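Local coordinates for protein hypothetical glycoside hydrolase (Parabacteroides distasonis, PDB 3TAW) that is of unknown function but probably belongs to the carbohydrate-active enzymes built on a five-bladed beta-propeller, at residues Leu30-Tyr35 against Ala44-Asp49; Ala179-Thr184 against Tyr199-Gly204; Asp310-Gly315 against Tyr338-Ser343. All coordinates share one frame; numbering follows the deposited sequence. Where two conformers were deposited one is given.

Contact 1 of 3, residues Leu30-Tyr35 against Ala44-Asp49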
loop_
_atom_site.group_PDB
_atom_site.type_symbol
_atom_site.label_atom_id
_atom_site.label_comp_id
_atom_site.label_asym_id
_atom_site.label_seq_id
_atom_site.Cartn_x
_atom_site.Cartn_y
_atom_site.Cartn_z
ATOM N N LEU A 30 -4.253 -4.597 19.990
ATOM C CA LEU A 30 -4.959 -4.311 21.252
ATOM C C LEU A 30 -6.212 -5.190 21.313
ATOM O O LEU A 30 -6.672 -5.686 20.293
ATOM C CB LEU A 30 -5.362 -2.846 21.334
ATOM C CG LEU A 30 -4.252 -1.777 21.425
ATOM C CD1 LEU A 30 -4.888 -0.402 21.229
ATOM C CD2 LEU A 30 -3.418 -1.887 22.745
ATOM N N PRO A 31 -6.771 -5.386 22.519
ATOM C CA PRO A 31 -7.955 -6.233 22.700
ATOM C C PRO A 31 -9.307 -5.545 22.457
ATOM O O PRO A 31 -10.357 -6.093 22.813
ATOM C CB PRO A 31 -7.842 -6.666 24.178
ATOM C CG PRO A 31 -7.168 -5.542 24.840
ATOM C CD PRO A 31 -6.211 -4.932 23.805
ATOM N N THR A 32 -9.278 -4.381 21.821
ATOM C CA THR A 32 -10.450 -3.571 21.550
ATOM C C THR A 32 -11.589 -4.325 20.886
ATOM O O THR A 32 -11.364 -5.080 19.940
ATOM C CB THR A 32 -10.050 -2.441 20.589
ATOM O OG1 THR A 32 -8.730 -1.966 20.949
ATOM C CG2 THR A 32 -11.054 -1.332 20.654
ATOM N N LYS A 33 -12.822 -4.093 21.349
ATOM C CA LYS A 33 -13.973 -4.742 20.735
ATOM C C LYS A 33 -14.802 -3.768 19.912
ATOM O O LYS A 33 -14.916 -2.569 20.256
ATOM C CB LYS A 33 -14.891 -5.323 21.801
ATOM C CG LYS A 33 -14.230 -6.237 22.818
ATOM C CD LYS A 33 -13.718 -7.514 22.216
ATOM C CE LYS A 33 -14.842 -8.494 21.821
ATOM N NZ LYS A 33 -15.497 -9.190 22.981
ATOM N N PHE A 34 -15.420 -4.278 18.859
ATOM C CA PHE A 34 -16.471 -3.558 18.179
ATOM C C PHE A 34 -17.520 -4.519 17.676
ATOM O O PHE A 34 -17.252 -5.715 17.505
ATOM C CB PHE A 34 -15.950 -2.662 17.047
ATOM C CG PHE A 34 -16.065 -3.250 15.654
ATOM C CD1 PHE A 34 -15.386 -4.402 15.305
ATOM C CD2 PHE A 34 -16.845 -2.622 14.695
ATOM C CE1 PHE A 34 -15.503 -4.938 14.011
ATOM C CE2 PHE A 34 -16.950 -3.129 13.390
ATOM C CZ PHE A 34 -16.276 -4.288 13.054
ATOM N N TYR A 35 -18.705 -3.979 17.433
ATOM C CA TYR A 35 -19.807 -4.797 16.944
ATOM C C TYR A 35 -19.753 -4.901 15.435
ATOM O O TYR A 35 -20.016 -3.920 14.702
ATOM C CB TYR A 35 -21.159 -4.272 17.388
ATOM C CG TYR A 35 -22.239 -5.271 17.053
ATOM C CD1 TYR A 35 -22.444 -6.384 17.852
ATOM C CD2 TYR A 35 -23.041 -5.118 15.925
ATOM C CE1 TYR A 35 -23.416 -7.291 17.547
ATOM C CE2 TYR A 35 -24.030 -6.047 15.607
ATOM C CZ TYR A 35 -24.196 -7.140 16.424
ATOM O OH TYR A 35 -25.170 -8.089 16.159
ATOM N N ALA A 44 -13.016 -8.836 18.643
ATOM C CA ALA A 44 -11.729 -8.192 18.955
ATOM C C ALA A 44 -10.956 -7.989 17.641
ATOM O O ALA A 44 -10.153 -8.840 17.206
ATOM C CB ALA A 44 -10.937 -9.001 19.961
ATOM N N TRP A 45 -11.237 -6.855 17.023
ATOM C CA TRP A 45 -10.914 -6.612 15.629
ATOM C C TRP A 45 -9.444 -6.317 15.361
ATOM O O TRP A 45 -9.031 -6.325 14.207
ATOM C CB TRP A 45 -11.784 -5.469 15.090
ATOM C CG TRP A 45 -11.548 -4.147 15.722
ATOM C CD1 TRP A 45 -12.142 -3.646 16.855
ATOM C CD2 TRP A 45 -10.703 -3.105 15.223
ATOM N NE1 TRP A 45 -11.686 -2.382 17.110
ATOM C CE2 TRP A 45 -10.797 -2.020 16.126
ATOM C CE3 TRP A 45 -9.861 -2.989 14.109
ATOM C CZ2 TRP A 45 -10.092 -0.824 15.942
ATOM C CZ3 TRP A 45 -9.170 -1.807 13.924
ATOM C CH2 TRP A 45 -9.276 -0.740 14.834
ATOM N N GLU A 46 -8.660 -6.062 16.407
ATOM C CA GLU A 46 -7.239 -5.754 16.232
ATOM C C GLU A 46 -6.364 -6.524 17.205
ATOM O O GLU A 46 -5.230 -6.133 17.516
ATOM C CB GLU A 46 -6.996 -4.244 16.322
ATOM C CG GLU A 46 -7.499 -3.567 17.573
ATOM C CD GLU A 46 -7.183 -2.087 17.615
ATOM O OE1 GLU A 46 -6.482 -1.602 16.685
ATOM O OE2 GLU A 46 -7.630 -1.421 18.586
ATOM N N GLU A 47 -6.857 -7.678 17.625
ATOM C CA GLU A 47 -6.202 -8.452 18.669
ATOM C C GLU A 47 -4.944 -9.174 18.222
ATOM O O GLU A 47 -4.060 -9.422 19.027
ATOM C CB GLU A 47 -7.226 -9.461 19.208
ATOM C CG GLU A 47 -6.737 -10.406 20.255
ATOM C CD GLU A 47 -7.898 -11.168 20.859
ATOM O OE1 GLU A 47 -8.553 -11.915 20.107
ATOM O OE2 GLU A 47 -8.175 -10.970 22.065
ATOM N N SER A 48 -4.853 -9.530 16.949
ATOM C CA SER A 48 -3.758 -10.405 16.504
ATOM C C SER A 48 -2.566 -9.673 15.903
ATOM O O SER A 48 -1.422 -9.881 16.314
ATOM C CB SER A 48 -4.283 -11.431 15.505
ATOM O OG SER A 48 -3.286 -12.424 15.245
ATOM N N ASP A 49 -2.828 -8.833 14.914
ATOM C CA ASP A 49 -1.753 -8.174 14.148
ATOM C C ASP A 49 -2.269 -6.850 13.588
ATOM O O ASP A 49 -3.417 -6.764 13.201
ATOM C CB ASP A 49 -1.286 -9.075 13.013
ATOM C CG ASP A 49 -0.631 -10.373 13.510
ATOM O OD1 ASP A 49 0.542 -10.321 13.925
ATOM O OD2 ASP A 49 -1.297 -11.444 13.479
#
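Thr32 meets Glu46 through a short side-chain hydrogen bond. Thr32 OG1 donates to Glu46 OE2 at 2.7 Å and meets the anti lone pair of that oxygen. Glu46 CG sits between its own backbone N and carbonyl carbon (chi1 55°), and the chain beyond it is extended and reaches the threonine. The other oxygen, OE1, is held elsewhere, by a salt bridge to Arg96 and a hydrogen bond with Tyr66. The carboxylate is thus gripped at both oxygens, which would favour its charged form.

Two backbone bonds add to this. Leu30 N donates to Glu46 O at 3.1 Å. Trp45 N makes a weak, bent bond to Thr32 O at 3.4 Å. The same Thr32 O takes a CA-H...O contact from Ala44 CA.

The apolar part centres on Trp45. Phe34 and the five-membered ring of Trp45 meet obliquely, with planes at 76°, and Phe34 CD1 lies 3.7 Å from Trp45 CD1. Thr32 CG2 packs beside Trp45 NE1 at 3.7 Å, while NE1 itself bonds to Thr98 O. The Lys33 chain, bent at each torsion, lays its CD against Ala44 CB.

A type I turn from Ala44 to Glu47 follows the hairpin of strands 33-36 and 41-44. Trp45 packs on strands 61-69 and 81-88, so the turn joins this peripheral hairpin to the sheet that begins with strand 49-58.

Contact 2 of 3, residues Ala179-Thr184 against Tyr199-Gly204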
loop_
_atom_site.group_PDB
_atom_site.type_symbol
_atom_site.label_atom_id
_atom_site.label_comp_id
_atom_site.label_asym_id
_atom_site.label_seq_id
_atom_site.Cartn_x
_atom_site.Cartn_y
_atom_site.Cartn_z
ATOM N N ALA A 179 -2.114 -1.218 -5.156
ATOM C CA ALA A 179 -2.145 -0.150 -6.149
ATOM C C ALA A 179 -1.551 1.160 -5.650
ATOM O O ALA A 179 -1.865 1.608 -4.555
ATOM C CB ALA A 179 -3.578 0.078 -6.638
ATOM N N SER A 180 -0.763 1.794 -6.516
ATOM C CA SER A 180 -0.077 3.059 -6.244
ATOM C C SER A 180 -0.514 4.092 -7.271
ATOM O O SER A 180 -0.004 4.114 -8.402
ATOM C CB SER A 180 1.438 2.836 -6.361
ATOM O OG SER A 180 1.844 1.845 -5.438
ATOM N N LEU A 181 -1.468 4.938 -6.885
ATOM C CA LEU A 181 -1.912 6.036 -7.730
ATOM C C LEU A 181 -0.794 7.068 -7.882
ATOM O O LEU A 181 -0.013 7.322 -6.960
ATOM C CB LEU A 181 -3.125 6.741 -7.120
ATOM C CG LEU A 181 -4.482 6.202 -7.515
ATOM C CD1 LEU A 181 -4.645 4.790 -7.042
ATOM C CD2 LEU A 181 -5.538 7.144 -6.893
ATOM N N VAL A 182 -0.744 7.687 -9.041
ATOM C CA VAL A 182 0.205 8.775 -9.254
ATOM C C VAL A 182 -0.301 10.066 -8.587
ATOM O O VAL A 182 -1.441 10.483 -8.787
ATOM C CB VAL A 182 0.518 8.974 -10.737
ATOM C CG1 VAL A 182 1.360 10.232 -10.940
ATOM C CG2 VAL A 182 1.284 7.746 -11.286
ATOM N N THR A 183 0.593 10.659 -7.794
ATOM C CA THR A 183 0.375 11.901 -7.068
ATOM C C THR A 183 1.527 12.845 -7.406
ATOM O O THR A 183 2.545 12.432 -7.966
ATOM C CB THR A 183 0.375 11.689 -5.533
ATOM O OG1 THR A 183 1.696 11.327 -5.088
ATOM C CG2 THR A 183 -0.661 10.629 -5.113
ATOM N N THR A 184 1.378 14.103 -7.011
ATOM C CA THR A 184 2.474 15.049 -7.053
ATOM C C THR A 184 2.320 16.035 -5.905
ATOM O O THR A 184 1.282 16.035 -5.266
ATOM C CB THR A 184 2.534 15.787 -8.404
ATOM O OG1 THR A 184 3.837 16.363 -8.591
ATOM C CG2 THR A 184 1.452 16.860 -8.505
ATOM N N TYR A 199 -6.034 9.672 -15.091
ATOM C CA TYR A 199 -5.526 9.200 -13.807
ATOM C C TYR A 199 -4.727 7.943 -14.093
ATOM O O TYR A 199 -5.032 7.204 -15.032
ATOM C CB TYR A 199 -6.661 8.926 -12.845
ATOM C CG TYR A 199 -7.428 10.181 -12.529
ATOM C CD1 TYR A 199 -6.859 11.177 -11.758
ATOM C CD2 TYR A 199 -8.707 10.385 -13.022
ATOM C CE1 TYR A 199 -7.540 12.333 -11.461
ATOM C CE2 TYR A 199 -9.400 11.566 -12.732
ATOM C CZ TYR A 199 -8.802 12.527 -11.947
ATOM O OH TYR A 199 -9.465 13.707 -11.625
ATOM N N PHE A 200 -3.704 7.696 -13.289
ATOM C CA PHE A 200 -2.779 6.603 -13.569
ATOM C C PHE A 200 -2.394 5.900 -12.283
ATOM O O PHE A 200 -2.197 6.539 -11.267
ATOM C CB PHE A 200 -1.504 7.145 -14.250
ATOM C CG PHE A 200 -0.671 6.090 -14.940
ATOM C CD1 PHE A 200 0.278 5.378 -14.244
ATOM C CD2 PHE A 200 -0.824 5.832 -16.297
ATOM C CE1 PHE A 200 1.051 4.402 -14.871
ATOM C CE2 PHE A 200 -0.059 4.851 -16.922
ATOM C CZ PHE A 200 0.876 4.146 -16.216
HETATM N N MSE A 201 -2.284 4.576 -12.332
HETATM C CA MSE A 201 -1.695 3.865 -11.213
HETATM C C MSE A 201 -0.807 2.729 -11.681
HETATM O O MSE A 201 -0.970 2.192 -12.786
HETATM C CB MSE A 201 -2.769 3.358 -10.240
HETATM C CG MSE A 201 -3.708 2.354 -10.827
HETATM SE SE MSE A 201 -5.104 1.838 -9.579
HETATM C CE MSE A 201 -5.682 0.287 -10.573
ATOM N N TYR A 202 0.177 2.428 -10.838
ATOM C CA TYR A 202 0.967 1.204 -10.922
ATOM C C TYR A 202 0.296 0.237 -9.964
ATOM O O TYR A 202 -0.173 0.645 -8.878
ATOM C CB TYR A 202 2.439 1.461 -10.532
ATOM C CG TYR A 202 3.069 2.497 -11.409
ATOM C CD1 TYR A 202 2.988 3.852 -11.087
ATOM C CD2 TYR A 202 3.723 2.142 -12.581
ATOM C CE1 TYR A 202 3.539 4.822 -11.913
ATOM C CE2 TYR A 202 4.270 3.117 -13.428
ATOM C CZ TYR A 202 4.169 4.448 -13.089
ATOM O OH TYR A 202 4.700 5.437 -13.889
ATOM N N TRP A 203 0.186 -1.027 -10.341
ATOM C CA TRP A 203 -0.407 -1.994 -9.419
ATOM C C TRP A 203 0.202 -3.371 -9.622
ATOM O O TRP A 203 0.802 -3.662 -10.664
ATOM C CB TRP A 203 -1.945 -2.008 -9.566
ATOM C CG TRP A 203 -2.386 -2.595 -10.870
ATOM C CD1 TRP A 203 -2.473 -1.959 -12.071
ATOM C CD2 TRP A 203 -2.711 -3.961 -11.108
ATOM N NE1 TRP A 203 -2.871 -2.837 -13.039
ATOM C CE2 TRP A 203 -3.026 -4.082 -12.474
ATOM C CE3 TRP A 203 -2.784 -5.089 -10.294
ATOM C CZ2 TRP A 203 -3.395 -5.296 -13.055
ATOM C CZ3 TRP A 203 -3.153 -6.288 -10.854
ATOM C CH2 TRP A 203 -3.443 -6.393 -12.238
ATOM N N GLY A 204 0.057 -4.216 -8.613
ATOM C CA GLY A 204 0.446 -5.613 -8.735
ATOM C C GLY A 204 1.368 -6.107 -7.645
ATOM O O GLY A 204 1.981 -5.320 -6.917
HETATM O O HOH W 1 -3.243 9.621 -11.198
#
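Ser180 and Tyr202 form an antiparallel hydrogen-bonded pair, flanked by the non-hydrogen-bonded pairs Ala179-Trp203 and Leu181-Met201, with the strand axes 4.5 Å apart at closest approach. Ser180 N to Tyr202 O is short and nearly straight, at 2.7 Å and 172°. Tyr202 N returns a bond to Ser180 O at 3.0 Å. Val182 N donates to Phe200 O at 2.9 Å. Beyond it, a water O accepts from Phe200 N and lies 3.1 Å from Val182 O, between the strands where they diverge.

On one face lie Ala179, Leu181, Met201 and Trp203. Met201 is a selenomethionine with two conformers. In one of them the selenium touches Ala179 CB and Leu181 CD1, and the chain beyond CG is extended.

On the face of Ser180 and Tyr202, Val182 CG2 approaches Tyr202 CE1 to 3.7 Å and also touches Phe200 CD1. Phe200 CE1 lies over one face of the Tyr202 ring, toward its rim. The Tyr202 ring stacks with Phe288, and its OH bonds to Pro293 O. Ser180 OG bonds to Pro249 O and Gly248 O.

Strand 179-186 also pairs in parallel with strand 244-254. Together with strand 209-213, which pairs with 199-203, this is consistent with a blade of the five-bladed beta-propeller expected for the family: an inner strand, 179-186, followed by antiparallel neighbours leading outward.

Contact 3 of 3, residues Asp310-Gly315 against Tyr338-Ser343; sequences DFEKSG and YGCADS
Ala341, Glu312 and Cys340 carry most of this contact between the short helix 310-313 and the end of strand 333-340. Ala341 presses its methyl group into the turn that ends the helix. Ala341 CB is 3.4 Å from both Ser314 C and Gly315 N, and it also touches Glu312 O. Ala341 and Asp342 both have positive phi, and Ser343 N bonds to Cys340 O: a tight turn leading into strand 344-350.

Glu312 reaches across to the strand with an extended chain. Glu312 CG passes Cys340 SG at 3.8 Å. At the tip, Glu312 OE2 accepts a hydrogen bond from Tyr338 OH at 2.8 Å, met nearly along the C-O axis. This oxygen lies at the edge of the Tyr338 ring, in its plane, while the carboxylate itself is turned 59° from the ring. The other oxygen, OE1, is held by a salt bridge to Arg19 and by the backbone N of Thr308 and Asp309, just before the helix.

Cys340 SG lies between Glu312 CG and the edge of the Phe311 ring. It is anti to its own carbonyl carbon, beside the backbone N (chi1 -59°). The sulfur is 5.2 Å from the ring centroid, a sulfur-aromatic contact. Cys340 CB also lies 3.3 Å from Phe311 O. Beyond Ala341, Ser343 OG packs against Gly315 and bonds to Gln316 N and Asp49 OD1.

The contact joins methyl and sulfur packing to one buried carboxylate. Arg19, two backbone N-H groups and the tyrosine hydroxyl all meet that carboxylate, so it is probably ionised. OE2 links the helix to the strand through Tyr338, while OE1 ties the carboxylate to Arg19 and to the start of the helix.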
loop_
_atom_site.group_PDB
_atom_site.type_symbol
_atom_site.label_atom_id
_atom_site.label_comp_id
_atom_site.label_asym_id
_atom_site.label_seq_id
_atom_site.Cartn_x
_atom_site.Cartn_y
_atom_site.Cartn_z
ATOM N N ASP A 310 14.085 -6.738 15.427
ATOM C CA ASP A 310 13.599 -8.121 15.523
ATOM C C ASP A 310 12.124 -8.285 15.118
ATOM O O ASP A 310 11.744 -9.303 14.531
ATOM C CB ASP A 310 13.885 -8.732 16.915
ATOM C CG ASP A 310 13.229 -7.968 18.080
ATOM O OD1 ASP A 310 12.686 -6.865 17.903
ATOM O OD2 ASP A 310 13.266 -8.501 19.208
ATOM N N PHE A 311 11.303 -7.274 15.388
ATOM C CA PHE A 311 9.882 -7.327 15.011
ATOM C C PHE A 311 9.609 -7.046 13.523
ATOM O O PHE A 311 8.476 -7.192 13.063
ATOM C CB PHE A 311 9.079 -6.363 15.891
ATOM C CG PHE A 311 9.588 -4.960 15.868
ATOM C CD1 PHE A 311 9.216 -4.095 14.842
ATOM C CD2 PHE A 311 10.403 -4.484 16.874
ATOM C CE1 PHE A 311 9.663 -2.795 14.804
ATOM C CE2 PHE A 311 10.867 -3.151 16.842
ATOM C CZ PHE A 311 10.488 -2.316 15.801
ATOM N N GLU A 312 10.651 -6.629 12.796
ATOM C CA GLU A 312 10.652 -6.559 11.327
ATOM C C GLU A 312 11.144 -7.860 10.696
ATOM O O GLU A 312 10.651 -8.267 9.638
ATOM C CB GLU A 312 11.539 -5.402 10.835
ATOM C CG GLU A 312 11.115 -4.028 11.307
ATOM C CD GLU A 312 12.129 -2.935 11.057
ATOM O OE1 GLU A 312 13.306 -3.229 10.728
ATOM O OE2 GLU A 312 11.750 -1.746 11.178
ATOM N N LYS A 313 12.094 -8.513 11.359
ATOM C CA LYS A 313 12.765 -9.710 10.817
ATOM C C LYS A 313 11.905 -10.962 10.861
ATOM O O LYS A 313 12.119 -11.887 10.061
ATOM C CB LYS A 313 14.095 -9.974 11.533
ATOM C CG LYS A 313 15.206 -9.023 11.095
ATOM C CD LYS A 313 16.475 -9.265 11.880
ATOM C CE LYS A 313 17.610 -8.440 11.312
ATOM N NZ LYS A 313 18.916 -8.692 12.025
ATOM N N SER A 314 10.954 -11.006 11.796
ATOM C CA SER A 314 10.076 -12.164 11.947
ATOM C C SER A 314 8.794 -11.790 12.694
ATOM O O SER A 314 8.810 -10.958 13.591
ATOM C CB SER A 314 10.817 -13.294 12.669
ATOM O OG SER A 314 10.072 -14.504 12.678
ATOM N N GLY A 315 7.685 -12.399 12.298
ATOM C CA GLY A 315 6.398 -12.180 12.944
ATOM C C GLY A 315 5.398 -13.105 12.296
ATOM O O GLY A 315 5.739 -14.254 11.973
ATOM N N TYR A 338 5.147 1.509 7.324
ATOM C CA TYR A 338 5.326 0.203 6.758
ATOM C C TYR A 338 4.911 -0.907 7.712
ATOM O O TYR A 338 4.946 -0.752 8.952
ATOM C CB TYR A 338 6.781 0.033 6.280
ATOM C CG TYR A 338 7.869 0.203 7.328
ATOM C CD1 TYR A 338 8.402 1.452 7.615
ATOM C CD2 TYR A 338 8.400 -0.896 7.984
ATOM C CE1 TYR A 338 9.402 1.614 8.550
ATOM C CE2 TYR A 338 9.408 -0.758 8.927
ATOM C CZ TYR A 338 9.911 0.495 9.192
ATOM O OH TYR A 338 10.911 0.659 10.113
ATOM N N GLY A 339 4.524 -2.035 7.132
ATOM C CA GLY A 339 4.199 -3.228 7.904
ATOM C C GLY A 339 5.497 -3.902 8.334
ATOM O O GLY A 339 6.476 -3.916 7.577
ATOM N N CYS A 340 5.495 -4.474 9.531
ATOM C CA CYS A 340 6.658 -5.206 10.084
ATOM C C CYS A 340 6.303 -6.664 10.243
ATOM O O CYS A 340 5.547 -7.030 11.157
ATOM C CB CYS A 340 7.057 -4.647 11.438
ATOM S SG CYS A 340 7.496 -2.884 11.422
ATOM N N ALA A 341 6.798 -7.491 9.320
ATOM C CA ALA A 341 6.591 -8.948 9.358
ATOM C C ALA A 341 5.113 -9.353 9.529
ATOM O O ALA A 341 4.805 -10.332 10.218
ATOM C CB ALA A 341 7.498 -9.598 10.450
ATOM N N ASP A 342 4.218 -8.597 8.878
ATOM C CA ASP A 342 2.758 -8.803 8.931
ATOM C C ASP A 342 2.197 -8.729 10.356
ATOM O O ASP A 342 1.161 -9.348 10.657
ATOM C CB ASP A 342 2.331 -10.120 8.257
ATOM C CG ASP A 342 2.366 -10.058 6.732
ATOM O OD1 ASP A 342 2.734 -9.005 6.167
ATOM O OD2 ASP A 342 1.949 -11.062 6.127
ATOM N N SER A 343 2.856 -7.957 11.220
ATOM C CA SER A 343 2.489 -7.934 12.636
ATOM C C SER A 343 2.371 -6.577 13.304
ATOM O O SER A 343 1.569 -6.438 14.238
ATOM C CB SER A 343 3.449 -8.792 13.455
ATOM O OG SER A 343 3.235 -10.170 13.183
#

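Following the chain from the N terminus, contact 1 comes first. It closes the small hairpin of strands 33-36 and 41-44 just before the first four-stranded sheet. Contact 2 closes a longer loop, which holds strand 189-192, in the middle of the chain. Contact 3 closes a loop late in the chain, which spans strand 322-330 and most of strand 333-340. The three are in series, and none nests within or crosses another. Contact 2 is about 31 Å from contact 1 and 25 Å from contact 3, centre to centre. Contacts 1 and 3 touch: a probable hydrogen bond between Asp49 OD1 and Ser343 OG, 2.8 Å long, ties the start of the first four-stranded sheet to the turn between strands 333-340 and 344-350.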